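Local coordinates for ABM domain-containing protein (Caulobacter crescentus, PDB 3BM7), which is of unknown function but, as a putative antibiotic biosynthesis monooxygenase with a ferredoxin-like fold, probably carries out an oxidative reaction, at residues A50-C55 against K83-T88; Y58-S63 against G68-L73. All coordinates share one frame; numbering follows the deposited sequence.

Both contacts are largely buried, but they hold different parts of the ferredoxin-like fold. Interaction 1 joins the loop after helix 34-51 to helix 79-87 and Thr-88. Its chemistry is mostly polar: one carboxylate, a histidine and a water. Interaction 2 pairs strands 55-62 and 69-76 of a beta hairpin. It relies on backbone hydrogen bonds and on side chains set on two faces of the sheet, and it buries more surface. One face lies mainly against helix 34-51 and the other mainly against the second subunit, whereas no other chain touches interaction 1. The two contacts meet where His-85 CE1 packs 3.5 Å from Tyr-58 CE1.

Interaction 1 of 2, residues A50-C55 against K83-T88; sequences ANEPGC and KHHGGT. With EDO (1,2-ethanediol), chain B.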
ATOM      1  N   ALA A  50      11.083   8.580 -11.616  1.00 13.37           N
ATOM      2  CA  ALA A  50      11.840   9.595 -12.148  1.00 12.29           C
ATOM      3  C   ALA A  50      11.038  10.611 -12.945  1.00 14.81           C
ATOM      4  O   ALA A  50      11.427  11.775 -12.979  1.00 16.06           O
ATOM      5  CB  ALA A  50      12.960   8.979 -13.082  1.00 19.28           C
ATOM      6  N   ASN A  51       9.995  10.177 -13.650  1.00 18.71           N
ATOM      7  CA  ASN A  51       9.285  11.004 -14.621  1.00 19.80           C
ATOM      8  C   ASN A  51       7.980  11.632 -14.172  1.00 21.83           C
ATOM      9  O   ASN A  51       7.528  12.598 -14.794  1.00 24.09           O
ATOM     10  CB  ASN A  51       9.008  10.201 -15.900  1.00 21.20           C
ATOM     11  CG  ASN A  51      10.264   9.737 -16.575  1.00 24.90           C
ATOM     12  OD1 ASN A  51      11.271  10.452 -16.594  1.00 29.66           O
ATOM     13  ND2 ASN A  51      10.213   8.567 -17.192  1.00 29.21           N
ATOM     14  N   GLU A  52       7.397  11.122 -13.090  1.00 19.78           N
ATOM     15  CA  GLU A  52       6.023  11.496 -12.674  1.00 17.50           C
ATOM     16  C   GLU A  52       5.968  12.116 -11.287  1.00 17.80           C
ATOM     17  O   GLU A  52       5.910  11.397 -10.286  1.00 19.40           O
ATOM     18  CB  GLU A  52       5.126  10.261 -12.684  1.00 17.07           C
ATOM     19  CG  GLU A  52       4.911   9.679 -14.077  1.00 20.71           C
ATOM     20  CD  GLU A  52       4.209   8.326 -14.078  1.00 19.59           C
ATOM     21  OE1 GLU A  52       3.207   8.132 -13.319  1.00 22.38           O
ATOM     22  OE2 GLU A  52       4.694   7.424 -14.837  1.00 23.08           O
ATOM     23  N   PRO A  53       5.997  13.452 -11.217  1.00 18.81           N
ATOM     24  CA  PRO A  53       5.933  14.102  -9.912  1.00 19.35           C
ATOM     25  C   PRO A  53       4.632  13.804  -9.143  1.00 19.25           C
ATOM     26  O   PRO A  53       4.603  13.969  -7.933  1.00 23.63           O
ATOM     27  CB  PRO A  53       6.083  15.601 -10.245  1.00 22.73           C
ATOM     28  CG  PRO A  53       5.771  15.723 -11.636  1.00 28.31           C
ATOM     29  CD  PRO A  53       6.128  14.427 -12.303  1.00 21.08           C
ATOM     30  N   GLY A  54       3.572  13.418  -9.859  1.00 19.25           N
ATOM     31  CA  GLY A  54       2.300  13.100  -9.249  1.00 19.75           C
ATOM     32  C   GLY A  54       2.204  11.704  -8.700  1.00 19.74           C
ATOM     33  O   GLY A  54       1.205  11.348  -8.090  1.00 22.68           O
ATOM     34  N   CYS A  55       3.229  10.886  -8.941  1.00 18.78           N
ATOM     35  CA  CYS A  55       3.279   9.570  -8.342  1.00 19.38           C
ATOM     36  C   CYS A  55       4.126   9.671  -7.082  1.00 20.55           C
ATOM     37  O   CYS A  55       5.317   9.883  -7.157  1.00 22.17           O
ATOM     38  CB  CYS A  55       3.877   8.569  -9.300  1.00 18.84           C
ATOM     39  SG  CYS A  55       3.905   6.919  -8.550  1.00 22.36           S
ATOM     40  N   LYS A  83      -4.448   9.299 -14.242  1.00 21.62           N
ATOM     41  CA  LYS A  83      -4.771   9.253 -15.664  1.00 23.17           C
ATOM     42  C   LYS A  83      -3.503   9.353 -16.511  1.00 21.68           C
ATOM     43  O   LYS A  83      -3.313   8.615 -17.470  1.00 24.19           O
ATOM     44  CB  LYS A  83      -5.722  10.390 -16.038  1.00 22.51           C
ATOM     45  CG  LYS A  83      -6.328  10.279 -17.429  1.00 26.17           C
ATOM     46  CD  LYS A  83      -7.259  11.456 -17.704  1.00 27.24           C
ATOM     47  N   HIS A  84      -2.615  10.267 -16.139  1.00 22.47           N
ATOM     48  CA  HIS A  84      -1.359  10.406 -16.861  1.00 21.12           C
ATOM     49  C   HIS A  84      -0.549   9.099 -16.779  1.00 20.41           C
ATOM     50  O   HIS A  84      -0.016   8.605 -17.777  1.00 20.80           O
ATOM     51  CB  HIS A  84      -0.539  11.564 -16.294  1.00 20.04           C
ATOM     52  CG  HIS A  84       0.840  11.636 -16.862  1.00 21.44           C
ATOM     53  ND1 HIS A  84       1.104  12.162 -18.107  1.00 22.94           N
ATOM     54  CD2 HIS A  84       2.028  11.210 -16.369  1.00 21.68           C
ATOM     55  CE1 HIS A  84       2.400  12.064 -18.355  1.00 22.93           C
ATOM     56  NE2 HIS A  84       2.984  11.491 -17.318  1.00 22.70           N
ATOM     57  N   HIS A  85      -0.453   8.568 -15.571  1.00 20.02           N
ATOM     58  CA  HIS A  85       0.335   7.372 -15.301  1.00 20.53           C
ATOM     59  C   HIS A  85      -0.036   6.240 -16.237  1.00 21.18           C
ATOM     60  O   HIS A  85       0.830   5.587 -16.816  1.00 22.06           O
ATOM     61  CB  HIS A  85       0.096   6.919 -13.861  1.00 20.73           C
ATOM     62  CG  HIS A  85       0.764   5.640 -13.521  1.00 20.11           C
ATOM     63  ND1 HIS A  85       2.125   5.558 -13.298  1.00 23.17           N
ATOM     64  CD2 HIS A  85       0.275   4.385 -13.372  1.00 21.68           C
ATOM     65  CE1 HIS A  85       2.433   4.303 -13.005  1.00 21.30           C
ATOM     66  NE2 HIS A  85       1.341   3.564 -13.076  1.00 22.48           N
ATOM     67  N   GLY A  86      -1.336   6.019 -16.395  1.00 22.81           N
ATOM     68  CA  GLY A  86      -1.831   4.857 -17.125  1.00 23.86           C
ATOM     69  C   GLY A  86      -1.662   4.938 -18.628  1.00 25.98           C
ATOM     70  O   GLY A  86      -1.835   3.945 -19.343  1.00 28.56           O
ATOM     71  N   GLY A  87      -1.319   6.119 -19.125  1.00 24.32           N
ATOM     72  CA  GLY A  87      -1.211   6.354 -20.568  1.00 23.84           C
ATOM     73  C   GLY A  87       0.164   6.580 -21.164  1.00 23.38           C
ATOM     74  O   GLY A  87       0.286   6.798 -22.356  1.00 24.26           O
ATOM     75  N   THR A  88       1.218   6.543 -20.349  1.00 23.09           N
ATOM     76  CA  THR A  88       2.546   6.778 -20.862  1.00 20.12           C
ATOM     77  C   THR A  88       3.045   5.657 -21.787  1.00 21.38           C
ATOM     78  O   THR A  88       2.615   4.507 -21.656  1.00 22.44           O
ATOM     79  CB  THR A  88       3.602   6.960 -19.755  1.00 20.16           C
ATOM     80  OG1 THR A  88       3.828   5.709 -19.097  1.00 21.32           O
ATOM     81  CG2 THR A  88       3.175   8.046 -18.749  1.00 21.73           C
TER
HETATM   82  C1  EDO B  97       9.606  14.248 -11.333  1.00 52.10           C
HETATM   83  O1  EDO B  97       9.628  13.789 -12.683  1.00 48.74           O
HETATM   84  C2  EDO B  97       9.594  13.042 -10.408  1.00 49.96           C
HETATM   85  O2  EDO B  97       9.743  13.484  -9.059  1.00 57.76           O
HETATM   86  O   HOH W   1       3.529   5.561 -16.451  1.00 21.89           O
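Glu-52 reaches across to His-85 and His-84 and meets each imidazole at its edge. Glu-52 OE1 accepts a hydrogen bond of 2.8 Å from His-85 ND1. The N-H...O angle is 153°. OE1 uses its syn lone pair and lies almost in the plane of the His-85 ring, but the carboxylate plane is turned 55° from that ring. The two side chains run at about a right angle. Glu-52 CG stands beside its own backbone N (chi1 -66°), and the next bond is extended, which carries the carboxylate over to the helix. On the way, Glu-52 CG comes 4.0 Å from His-84 CD2, near the plane of that ring. The His-84 ring stands almost perpendicular to the carboxylate.

In the ferredoxin-like fold this contact ties the connection between helix 34-51 and strand 55-62 to helix 79-87. Glu-52 is the first residue to leave the helical path, and it starts a type I beta turn that ends at Cys-55. The turn is closed by Cys-55 N bonding to Glu-52 O at 3.0 Å.

Glu-52 OE2 bonds to Tyr-90 OH and accepts from a water O at 2.7 Å. The same water donates to His-85 O and accepts from Thr-88 OG1, so it links the carboxylate to His-85 and Thr-88. Thr-88 is the N-cap of the next helix, and its OG1 also bonds to Phe-91 N. The His-85 ring meets the rings of Phe-91 and Tyr-76, and its side chain touches Val-48 of helix 34-51.

Interaction 2 of 2, residues Y58-S63 against G68-L73; sequences YQLTRS and GVYKVL. With EDO (1,2-ethanediol), chain C.
Thr-61 and Lys-71 face each other in the tightly held middle of the contact. Lys-71 O takes two bonds from Thr-61, 2.9 Å from Thr-61 N and 2.7 Å from Thr-61 OG1. The hydroxyl lies in the carbonyl plane, on a lone pair, while the amide N sits well above that plane. Thr-61 chi1 is 79°, which places OG1 between the backbone N and the carbonyl carbon and lets it reach the same oxygen. Lys-71 N bonds back to Thr-61 O.

Leu-60, Arg-62, Tyr-70 and Val-72 share the face toward helix 34-51. Leu-60 CD1 packs 3.8 Å from Tyr-70 CD2 and 4.1 Å from Val-72 CG2. Val-72 touches Phe-41 and the Tyr-70 ring meets Phe-37. Leu-60, Tyr-70 and Val-72 are buried here.

The strands form an antiparallel beta hairpin in the ferredoxin-like sheet. Gln-59 with Leu-73 and Thr-61 with Lys-71 are hydrogen-bonded pairs. Their side chains lie on the face toward the second subunit, where Lys-71 NZ forms a salt bridge with Glu-109 of that subunit. At Thr-61 and Arg-62 the sheet runs on into a strand of the second subunit.

The end toward the hairpin turn is more open to solvent: Arg-62, Ser-63 and Val-69 are partly exposed. Packing is still close at its edge. Arg-62 lies alongside Tyr-70, pointing the same way, with Arg-62 CG 3.6 Å from Tyr-70 CE2. Both reach Glu-38, Arg-62 NE by a salt bridge and Tyr-70 OH by a hydrogen bond. Ser-63 CB rests 3.9 Å from Val-69 CB.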
ATOM      1  N   TYR A  58       5.362   4.126  -5.395  1.00 19.44           N
ATOM      2  CA  TYR A  58       5.237   3.117  -6.398  1.00 20.05           C
ATOM      3  C   TYR A  58       6.145   1.964  -6.025  1.00 21.65           C
ATOM      4  O   TYR A  58       7.294   1.905  -6.443  1.00 24.42           O
ATOM      5  CB  TYR A  58       5.596   3.691  -7.784  1.00 21.56           C
ATOM      6  CG  TYR A  58       5.058   2.886  -8.910  1.00 19.90           C
ATOM      7  CD1 TYR A  58       3.731   2.917  -9.268  1.00 21.83           C
ATOM      8  CD2 TYR A  58       5.905   2.047  -9.655  1.00 23.65           C
ATOM      9  CE1 TYR A  58       3.226   2.152 -10.314  1.00 24.50           C
ATOM     10  CE2 TYR A  58       5.424   1.280 -10.671  1.00 23.20           C
ATOM     11  CZ  TYR A  58       4.115   1.344 -11.051  1.00 23.21           C
ATOM     12  OH  TYR A  58       3.611   0.578 -12.067  1.00 28.94           O
ATOM     13  N   GLN A  59       5.645   1.047  -5.224  1.00 19.42           N
ATOM     14  CA  GLN A  59       6.499   0.089  -4.534  1.00 20.87           C
ATOM     15  C   GLN A  59       6.002  -1.332  -4.787  1.00 19.19           C
ATOM     16  O   GLN A  59       4.933  -1.820  -4.281  1.00 18.60           O
ATOM     17  CB  GLN A  59       6.520   0.359  -3.029  1.00 20.79           C
ATOM     18  CG  GLN A  59       7.420  -0.622  -2.304  1.00 23.41           C
ATOM     19  CD  GLN A  59       8.860  -0.458  -2.737  1.00 23.69           C
ATOM     20  OE1 GLN A  59       9.472   0.633  -2.588  1.00 26.06           O
ATOM     21  NE2 GLN A  59       9.434  -1.533  -3.288  1.00 24.73           N
ATOM     22  N   LEU A  60       6.799  -2.089  -5.561  1.00 18.70           N
ATOM     23  CA  LEU A  60       6.564  -3.493  -5.729  1.00 18.87           C
ATOM     24  C   LEU A  60       6.883  -4.248  -4.439  1.00 18.81           C
ATOM     25  O   LEU A  60       7.915  -4.014  -3.822  1.00 20.20           O
ATOM     26  CB  LEU A  60       7.487  -4.046  -6.822  1.00 20.01           C
ATOM     27  CG  LEU A  60       7.214  -5.484  -7.242  1.00 20.37           C
ATOM     28  CD1 LEU A  60       5.836  -5.726  -7.869  1.00 20.39           C
ATOM     29  CD2 LEU A  60       8.372  -5.935  -8.219  1.00 20.72           C
ATOM     30  N   THR A  61       6.003  -5.145  -4.070  1.00 18.74           N
ATOM     31  CA  THR A  61       6.216  -6.074  -2.938  1.00 19.19           C
ATOM     32  C   THR A  61       5.832  -7.484  -3.281  1.00 20.56           C
ATOM     33  O   THR A  61       5.012  -7.720  -4.178  1.00 18.97           O
ATOM     34  CB  THR A  61       5.390  -5.630  -1.666  1.00 19.98           C
ATOM     35  OG1 THR A  61       4.011  -6.018  -1.813  1.00 20.96           O
ATOM     36  CG2 THR A  61       5.575  -4.110  -1.378  1.00 21.36           C
ATOM     37  N   ARG A  62       6.416  -8.454  -2.561  1.00 20.63           N
ATOM     38  CA  ARG A  62       6.106  -9.860  -2.756  1.00 20.34           C
ATOM     39  C   ARG A  62       5.258 -10.390  -1.610  1.00 19.53           C
ATOM     40  O   ARG A  62       5.581 -10.114  -0.446  1.00 21.36           O
ATOM     41  CB  ARG A  62       7.404 -10.690  -2.739  1.00 21.56           C
ATOM     42  CG  ARG A  62       8.450 -10.270  -3.715  1.00 25.95           C
ATOM     43  CD  ARG A  62       9.475 -11.440  -3.954  1.00 26.13           C
ATOM     44  NE  ARG A  62      10.650 -10.987  -4.698  1.00 26.09           N
ATOM     45  CZ  ARG A  62      11.719 -10.415  -4.165  1.00 29.00           C
ATOM     46  NH1 ARG A  62      11.840 -10.266  -2.846  1.00 32.70           N
ATOM     47  NH2 ARG A  62      12.700 -10.014  -4.964  1.00 30.02           N
ATOM     48  N   SER A  63       4.266 -11.211  -1.939  1.00 19.96           N
ATOM     49  CA  SER A  63       3.549 -11.975  -0.940  1.00 20.76           C
ATOM     50  C   SER A  63       4.472 -12.909  -0.200  1.00 22.23           C
ATOM     51  O   SER A  63       5.408 -13.450  -0.778  1.00 22.65           O
ATOM     52  CB  SER A  63       2.410 -12.741  -1.581  1.00 20.36           C
ATOM     53  OG  SER A  63       1.755 -13.605  -0.656  1.00 21.13           O
ATOM     54  N   GLY A  68       4.288 -16.567  -6.380  1.00 24.33           N
ATOM     55  CA  GLY A  68       4.173 -15.723  -7.563  1.00 23.74           C
ATOM     56  C   GLY A  68       3.257 -14.518  -7.412  1.00 21.94           C
ATOM     57  O   GLY A  68       3.047 -13.810  -8.379  1.00 21.75           O
ATOM     58  N   VAL A  69       2.768 -14.251  -6.201  1.00 20.43           N
ATOM     59  CA  VAL A  69       1.881 -13.113  -6.005  1.00 20.89           C
ATOM     60  C   VAL A  69       2.680 -11.901  -5.570  1.00 19.59           C
ATOM     61  O   VAL A  69       3.543 -11.980  -4.667  1.00 19.94           O
ATOM     62  CB  VAL A  69       0.708 -13.433  -5.046  1.00 19.75           C
ATOM     63  CG1 VAL A  69      -0.069 -12.117  -4.696  1.00 21.81           C
ATOM     64  CG2 VAL A  69      -0.207 -14.488  -5.709  1.00 22.08           C
ATOM     65  N   TYR A  70       2.389 -10.749  -6.201  1.00 18.99           N
ATOM     66  CA  TYR A  70       2.996  -9.483  -5.874  1.00 18.76           C
ATOM     67  C   TYR A  70       1.881  -8.479  -5.579  1.00 19.58           C
ATOM     68  O   TYR A  70       0.781  -8.637  -6.077  1.00 19.40           O
ATOM     69  CB  TYR A  70       3.812  -8.956  -7.035  1.00 20.94           C
ATOM     70  CG  TYR A  70       5.030  -9.774  -7.339  1.00 18.29           C
ATOM     71  CD1 TYR A  70       4.904 -10.938  -8.087  1.00 20.43           C
ATOM     72  CD2 TYR A  70       6.296  -9.357  -6.925  1.00 20.10           C
ATOM     73  CE1 TYR A  70       6.021 -11.715  -8.355  1.00 21.01           C
ATOM     74  CE2 TYR A  70       7.422 -10.124  -7.209  1.00 20.42           C
ATOM     75  CZ  TYR A  70       7.268 -11.273  -7.945  1.00 20.14           C
ATOM     76  OH  TYR A  70       8.376 -12.067  -8.238  1.00 22.33           O
ATOM     77  N   LYS A  71       2.149  -7.549  -4.697  1.00 18.63           N
ATOM     78  CA  LYS A  71       1.238  -6.431  -4.475  1.00 20.14           C
ATOM     79  C   LYS A  71       2.019  -5.150  -4.697  1.00 18.30           C
ATOM     80  O   LYS A  71       3.086  -4.837  -4.060  1.00 19.50           O
ATOM     81  CB  LYS A  71       0.588  -6.463  -3.097  1.00 18.72           C
ATOM     82  CG  LYS A  71      -0.226  -7.687  -2.943  1.00 20.68           C
ATOM     83  CD  LYS A  71      -1.194  -7.690  -1.761  1.00 23.74           C
ATOM     84  CE  LYS A  71      -1.985  -8.979  -1.771  1.00 29.74           C
ATOM     85  NZ  LYS A  71      -3.030  -8.981  -0.708  1.00 33.55           N
ATOM     86  N   VAL A  72       1.530  -4.301  -5.611  1.00 18.80           N
ATOM     87  CA  VAL A  72       2.134  -3.014  -5.810  1.00 17.48           C
ATOM     88  C   VAL A  72       1.390  -2.015  -4.933  1.00 18.38           C
ATOM     89  O   VAL A  72       0.183  -1.911  -5.026  1.00 19.71           O
ATOM     90  CB  VAL A  72       2.085  -2.499  -7.283  1.00 19.65           C
ATOM     91  CG1 VAL A  72       3.054  -1.326  -7.479  1.00 20.42           C
ATOM     92  CG2 VAL A  72       2.374  -3.637  -8.288  1.00 21.20           C
ATOM     93  N   LEU A  73       2.112  -1.270  -4.135  1.00 18.89           N
ATOM     94  CA  LEU A  73       1.531  -0.184  -3.329  1.00 19.40           C
ATOM     95  C   LEU A  73       1.788   1.086  -4.115  1.00 19.23           C
ATOM     96  O   LEU A  73       2.950   1.480  -4.340  1.00 20.05           O
ATOM     97  CB  LEU A  73       2.161  -0.146  -1.955  1.00 19.75           C
ATOM     98  CG  LEU A  73       2.140  -1.505  -1.231  1.00 20.17           C
ATOM     99  CD1 LEU A  73       2.751  -1.360   0.176  1.00 24.81           C
ATOM    100  CD2 LEU A  73       0.787  -2.161  -1.126  1.00 23.31           C
TER
HETATM  101  C1  EDO C  98       5.272 -13.901  -3.727  1.00 34.89           C
HETATM  102  O1  EDO C  98       5.774 -14.995  -2.975  1.00 45.57           O
HETATM  103  C2  EDO C  98       5.841 -13.854  -5.120  1.00 31.61           C
HETATM  104  O2  EDO C  98       6.899 -12.927  -5.190  1.00 46.94           O